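Local coordinates for protein racemase (Pseudovibrio sp. JE062, PDB 3MKC) that is of undetermined specific function but belongs to the enolase superfamily, whose members join a capping N-terminal domain to a TIM-barrel-like C-terminal domain, at residues V281-S286 / Q310-N315; Y235-T240 / S258-A263. One frame throughout, in Å; residues are numbered along the deposited sequence.

After the N-terminal domain, the chain passes through barrel strands 137-143, 175-179 and 207-211 and then enters contact 2. This contact closes the loop from strand 236-238 through helix 246-255 to strand 261-262. The chain continues through helix 268-277 to strand 283-284, where contact 1 opens. Contact 1 closes the next-but-one step, through helix 293-306 to strand 310-311. The two loops follow in series and neither nest nor cross. Backbone bonds from H282, L283 and Q285 to I260 and G262 join the contacts within one run of strands. Side chains also bridge them, through Y235 OH with Q310 OE1 at 2.6 Å.

Contact 1: V281-S286 / Q310-N315; sequences VHLLQS and QVMPHN
L284 lies at the centre of the backbone pairing between 281-286 and 310-315, whose short strands 283-284 and 310-311 run parallel. Its N donates to Q310 O at 2.9 Å, and its O accepts from M312 N at 3.1 Å. Q310 N to H282 O extends the ladder at one end. Past the strands, H314 N reaches Q285 O at 3.0 Å. This donor stands above the carbonyl plane, 57° out of it, as the backbones leave regular pairing.

The apolar contact centres on L283. Its CG, anti to the backbone N (chi1 -169°), comes against Q310 CB. L283 CD1 touches M312 SE, the selenium of a selenomethionine, at 4.0 Å, and L283 CD2 meets M312 CB. The two side chains cross at about a right angle. L283 CD1 also lies 3.6 Å from Q310 OE1, an oxygen hydrogen-bonded to Y235. On the other sheet face, L284 CB packs against V311 CG2 at 4.3 Å, with helix 293-306 behind both residues.

One water joins the backbone of M312 to the side chain of Q285. It donates to M312 O at 2.8 Å and takes a weak bond from Q285 NE2.

Strand 283-284, helix 293-306 and strand 310-311 form a beta-alpha-beta unit of the TIM-barrel-like domain.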
loop_
_atom_site.group_PDB
_atom_site.type_symbol
_atom_site.label_atom_id
_atom_site.label_comp_id
_atom_site.label_asym_id
_atom_site.label_seq_id
_atom_site.Cartn_x
_atom_site.Cartn_y
_atom_site.Cartn_z
ATOM N N VAL A 281 5.079 17.249 -4.360
ATOM C CA VAL A 281 5.800 15.980 -4.443
ATOM C C VAL A 281 5.728 15.286 -5.804
ATOM O O VAL A 281 4.786 15.487 -6.565
ATOM C CB VAL A 281 5.343 14.995 -3.321
ATOM C CG1 VAL A 281 5.633 15.612 -1.968
ATOM C CG2 VAL A 281 3.868 14.666 -3.453
ATOM N N HIS A 282 6.753 14.492 -6.110
ATOM C CA HIS A 282 6.817 13.770 -7.380
ATOM C C HIS A 282 6.072 12.461 -7.320
ATOM O O HIS A 282 5.716 11.905 -8.348
ATOM C CB HIS A 282 8.253 13.373 -7.755
ATOM C CG HIS A 282 9.208 14.512 -7.885
ATOM N ND1 HIS A 282 9.727 15.179 -6.797
ATOM C CD2 HIS A 282 9.815 15.042 -8.975
ATOM C CE1 HIS A 282 10.616 16.065 -7.209
ATOM N NE2 HIS A 282 10.689 16.000 -8.527
ATOM N N LEU A 283 5.862 11.960 -6.112
ATOM C CA LEU A 283 5.246 10.654 -5.966
ATOM C C LEU A 283 4.427 10.537 -4.686
ATOM O O LEU A 283 4.846 11.006 -3.630
ATOM C CB LEU A 283 6.377 9.618 -5.984
ATOM C CG LEU A 283 6.121 8.119 -6.098
ATOM C CD1 LEU A 283 7.342 7.456 -6.746
ATOM C CD2 LEU A 283 5.838 7.534 -4.726
ATOM N N LEU A 284 3.263 9.902 -4.800
ATOM C CA LEU A 284 2.361 9.693 -3.671
ATOM C C LEU A 284 2.397 8.233 -3.237
ATOM O O LEU A 284 2.429 7.331 -4.072
ATOM C CB LEU A 284 0.932 10.051 -4.067
ATOM C CG LEU A 284 0.696 11.513 -4.453
ATOM C CD1 LEU A 284 -0.700 11.641 -5.036
ATOM C CD2 LEU A 284 0.853 12.415 -3.226
ATOM N N GLN A 285 2.348 8.005 -1.928
ATOM C CA GLN A 285 2.399 6.653 -1.397
ATOM C C GLN A 285 1.164 6.238 -0.594
ATOM O O GLN A 285 1.248 5.366 0.279
ATOM C CB GLN A 285 3.664 6.491 -0.550
ATOM C CG GLN A 285 4.929 6.822 -1.341
ATOM C CD GLN A 285 6.202 6.720 -0.522
ATOM O OE1 GLN A 285 6.299 7.274 0.568
ATOM N NE2 GLN A 285 7.194 6.017 -1.059
ATOM N N SER A 286 0.023 6.860 -0.894
ATOM C CA SER A 286 -1.232 6.534 -0.216
ATOM C C SER A 286 -1.400 5.012 -0.191
ATOM O O SER A 286 -1.248 4.344 -1.211
ATOM C CB SER A 286 -2.396 7.189 -0.952
ATOM O OG SER A 286 -2.152 8.578 -1.103
ATOM N N GLN A 310 3.661 10.501 -9.883
ATOM C CA GLN A 310 3.601 9.044 -9.877
ATOM C C GLN A 310 2.952 8.556 -8.601
ATOM O O GLN A 310 2.973 9.247 -7.584
ATOM C CB GLN A 310 5.012 8.446 -9.936
ATOM C CG GLN A 310 5.828 8.870 -11.129
ATOM C CD GLN A 310 7.087 8.031 -11.281
ATOM O OE1 GLN A 310 7.660 7.569 -10.291
ATOM N NE2 GLN A 310 7.527 7.840 -12.516
ATOM N N VAL A 311 2.377 7.359 -8.654
ATOM C CA VAL A 311 1.782 6.775 -7.467
ATOM C C VAL A 311 2.311 5.360 -7.301
ATOM O O VAL A 311 2.261 4.555 -8.227
ATOM C CB VAL A 311 0.252 6.707 -7.545
ATOM C CG1 VAL A 311 -0.304 6.083 -6.260
ATOM C CG2 VAL A 311 -0.323 8.108 -7.741
HETATM N N MSE A 312 2.855 5.088 -6.123
HETATM C CA MSE A 312 3.369 3.768 -5.769
HETATM C C MSE A 312 2.797 3.598 -4.376
HETATM O O MSE A 312 3.415 3.995 -3.389
HETATM C CB MSE A 312 4.895 3.757 -5.724
HETATM C CG MSE A 312 5.557 3.861 -7.094
HETATM SE SE MSE A 312 7.439 3.511 -7.040
HETATM C CE MSE A 312 7.818 3.960 -8.843
ATOM N N PRO A 313 1.592 3.022 -4.280
ATOM C CA PRO A 313 0.947 2.830 -2.982
ATOM C C PRO A 313 1.772 2.077 -1.958
ATOM O O PRO A 313 2.375 1.045 -2.266
ATOM C CB PRO A 313 -0.341 2.092 -3.341
ATOM C CG PRO A 313 -0.619 2.537 -4.744
ATOM C CD PRO A 313 0.752 2.477 -5.361
ATOM N N HIS A 314 1.798 2.603 -0.739
ATOM C CA HIS A 314 2.528 1.956 0.340
ATOM C C HIS A 314 1.899 0.578 0.497
ATOM O O HIS A 314 0.673 0.437 0.465
ATOM C CB HIS A 314 2.371 2.750 1.630
ATOM C CG HIS A 314 2.933 2.066 2.836
ATOM N ND1 HIS A 314 4.283 1.854 3.013
ATOM C CD2 HIS A 314 2.326 1.552 3.931
ATOM C CE1 HIS A 314 4.483 1.243 4.168
ATOM N NE2 HIS A 314 3.311 1.048 4.743
ATOM N N ASN A 315 2.739 -0.440 0.659
ATOM C CA ASN A 315 2.250 -1.799 0.805
ATOM C C ASN A 315 3.119 -2.599 1.767
ATOM O O ASN A 315 4.224 -3.020 1.421
ATOM C CB ASN A 315 2.197 -2.482 -0.566
ATOM C CG ASN A 315 1.917 -3.973 -0.467
ATOM O OD1 ASN A 315 1.389 -4.448 0.534
ATOM N ND2 ASN A 315 2.259 -4.713 -1.518
HETATM O O HOH W 1 6.052 3.467 -2.455
#

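Contact 2: Y235-T240 / S258-A263; sequences YFAEAT and SRICGA
Neighbouring barrel strands 236-238 and 261-262 meet here, with R259 laid over Y235 at one end and C261 over F236 further along. The guanidinium of R259 stacks flat on the tyrosine ring, with planes 8° apart and centres 3.7 Å apart. NH1 sits over the ring centre, while R259 CZ faces Y235 CZ at 3.5 Å. This is a cation-pi contact. R259 NH1 also donates to Y235 O at 2.9 Å, meeting a lone pair in the carbonyl plane. That oxygen lies in the guanidinium plane, at its edge. The bond helps fix the rotation of the guanidinium above the ring. The arginine chain is extended from CG to NE, and its CB, CG and CD pass beside Y235 O.

C261 SG makes a sulfur-aromatic contact over one face of F236. It is offset toward the rim and comes within 3.2 Å of F236 CG, a tight approach.

A237 bridges the backbones. Its N donates to R259 O at 2.8 Å, and its O accepts from C261 N at 3.2 Å. A water also donates to A237 O and to C261 O, and accepts from T240 OG1 at 2.8 Å. It thus ties the turn after the strand to the next strand. E238 OE1 forms a salt bridge with K177.

Strand 261-262 thus follows 236-238 around the wall of a TIM-barrel-like fold, with helix 246-255 packed on I260 outside it.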
loop_
_atom_site.group_PDB
_atom_site.type_symbol
_atom_site.label_atom_id
_atom_site.label_comp_id
_atom_site.label_asym_id
_atom_site.label_seq_id
_atom_site.Cartn_x
_atom_site.Cartn_y
_atom_site.Cartn_z
ATOM N N TYR A 235 16.299 6.584 -7.070
ATOM C CA TYR A 235 14.971 6.757 -7.643
ATOM C C TYR A 235 14.141 7.769 -6.861
ATOM O O TYR A 235 13.480 8.618 -7.454
ATOM C CB TYR A 235 14.224 5.427 -7.694
ATOM C CG TYR A 235 12.993 5.512 -8.554
ATOM C CD1 TYR A 235 13.033 5.145 -9.899
ATOM C CD2 TYR A 235 11.801 6.027 -8.045
ATOM C CE1 TYR A 235 11.918 5.286 -10.715
ATOM C CE2 TYR A 235 10.690 6.178 -8.848
ATOM C CZ TYR A 235 10.747 5.810 -10.182
ATOM O OH TYR A 235 9.644 5.990 -10.991
ATOM N N PHE A 236 14.148 7.667 -5.536
ATOM C CA PHE A 236 13.410 8.635 -4.740
ATOM C C PHE A 236 13.834 8.738 -3.287
ATOM O O PHE A 236 14.579 7.894 -2.778
ATOM C CB PHE A 236 11.883 8.417 -4.866
ATOM C CG PHE A 236 11.334 7.173 -4.179
ATOM C CD1 PHE A 236 11.653 6.860 -2.856
ATOM C CD2 PHE A 236 10.383 6.393 -4.833
ATOM C CE1 PHE A 236 11.025 5.790 -2.198
ATOM C CE2 PHE A 236 9.744 5.322 -4.189
ATOM C CZ PHE A 236 10.065 5.021 -2.868
ATOM N N ALA A 237 13.378 9.807 -2.638
ATOM C CA ALA A 237 13.673 10.063 -1.240
ATOM C C ALA A 237 12.340 10.046 -0.498
ATOM O O ALA A 237 11.519 10.951 -0.659
ATOM C CB ALA A 237 14.344 11.405 -1.089
ATOM N N GLU A 238 12.140 9.005 0.304
ATOM C CA GLU A 238 10.908 8.815 1.067
ATOM C C GLU A 238 11.010 9.202 2.541
ATOM O O GLU A 238 12.046 9.021 3.168
ATOM C CB GLU A 238 10.495 7.348 0.978
ATOM C CG GLU A 238 9.338 6.950 1.867
ATOM C CD GLU A 238 9.022 5.472 1.751
ATOM O OE1 GLU A 238 9.231 4.910 0.658
ATOM O OE2 GLU A 238 8.556 4.883 2.747
ATOM N N ALA A 239 9.913 9.715 3.086
ATOM C CA ALA A 239 9.856 10.096 4.490
ATOM C C ALA A 239 11.063 10.923 4.923
ATOM O O ALA A 239 11.737 10.604 5.904
ATOM C CB ALA A 239 9.742 8.841 5.349
ATOM N N THR A 240 11.338 11.983 4.175
ATOM C CA THR A 240 12.452 12.864 4.489
ATOM C C THR A 240 12.049 13.805 5.619
ATOM O O THR A 240 12.719 13.880 6.647
ATOM C CB THR A 240 12.848 13.709 3.269
ATOM O OG1 THR A 240 11.686 14.375 2.762
ATOM C CG2 THR A 240 13.436 12.829 2.176
ATOM N N SER A 258 16.138 15.491 -6.559
ATOM C CA SER A 258 15.697 14.153 -6.178
ATOM C C SER A 258 14.190 14.052 -6.326
ATOM O O SER A 258 13.498 15.073 -6.364
ATOM C CB SER A 258 16.026 13.864 -4.701
ATOM O OG SER A 258 17.394 13.570 -4.494
ATOM N N ARG A 259 13.681 12.827 -6.424
ATOM C CA ARG A 259 12.236 12.642 -6.457
ATOM C C ARG A 259 11.855 12.703 -4.984
ATOM O O ARG A 259 12.490 12.055 -4.147
ATOM C CB ARG A 259 11.836 11.269 -6.998
ATOM C CG ARG A 259 11.834 11.115 -8.511
ATOM C CD ARG A 259 10.943 9.922 -8.869
ATOM N NE ARG A 259 10.892 9.629 -10.294
ATOM C CZ ARG A 259 11.849 9.006 -10.969
ATOM N NH1 ARG A 259 12.952 8.601 -10.354
ATOM N NH2 ARG A 259 11.694 8.765 -12.263
ATOM N N ILE A 260 10.845 13.496 -4.655
ATOM C CA ILE A 260 10.402 13.611 -3.269
ATOM C C ILE A 260 9.054 12.919 -3.149
ATOM O O ILE A 260 8.149 13.191 -3.929
ATOM C CB ILE A 260 10.256 15.093 -2.860
ATOM C CG1 ILE A 260 11.579 15.824 -3.101
ATOM C CG2 ILE A 260 9.852 15.205 -1.401
ATOM C CD1 ILE A 260 12.750 15.234 -2.339
ATOM N N CYS A 261 8.936 12.001 -2.195
ATOM C CA CYS A 261 7.685 11.279 -1.993
ATOM C C CYS A 261 6.921 11.874 -0.828
ATOM O O CYS A 261 7.475 12.602 -0.014
ATOM C CB CYS A 261 7.947 9.818 -1.642
ATOM S SG CYS A 261 9.079 8.966 -2.740
ATOM N N GLY A 262 5.646 11.525 -0.746
ATOM C CA GLY A 262 4.830 11.984 0.358
ATOM C C GLY A 262 3.539 11.191 0.428
ATOM O O GLY A 262 3.274 10.344 -0.430
ATOM N N ALA A 263 2.766 11.437 1.485
ATOM C CA ALA A 263 1.450 10.823 1.674
ATOM C C ALA A 263 1.373 9.380 2.171
ATOM O O ALA A 263 0.301 8.790 2.178
ATOM C CB ALA A 263 0.642 10.967 0.395
HETATM O O HOH W 2 10.256 12.576 1.227
#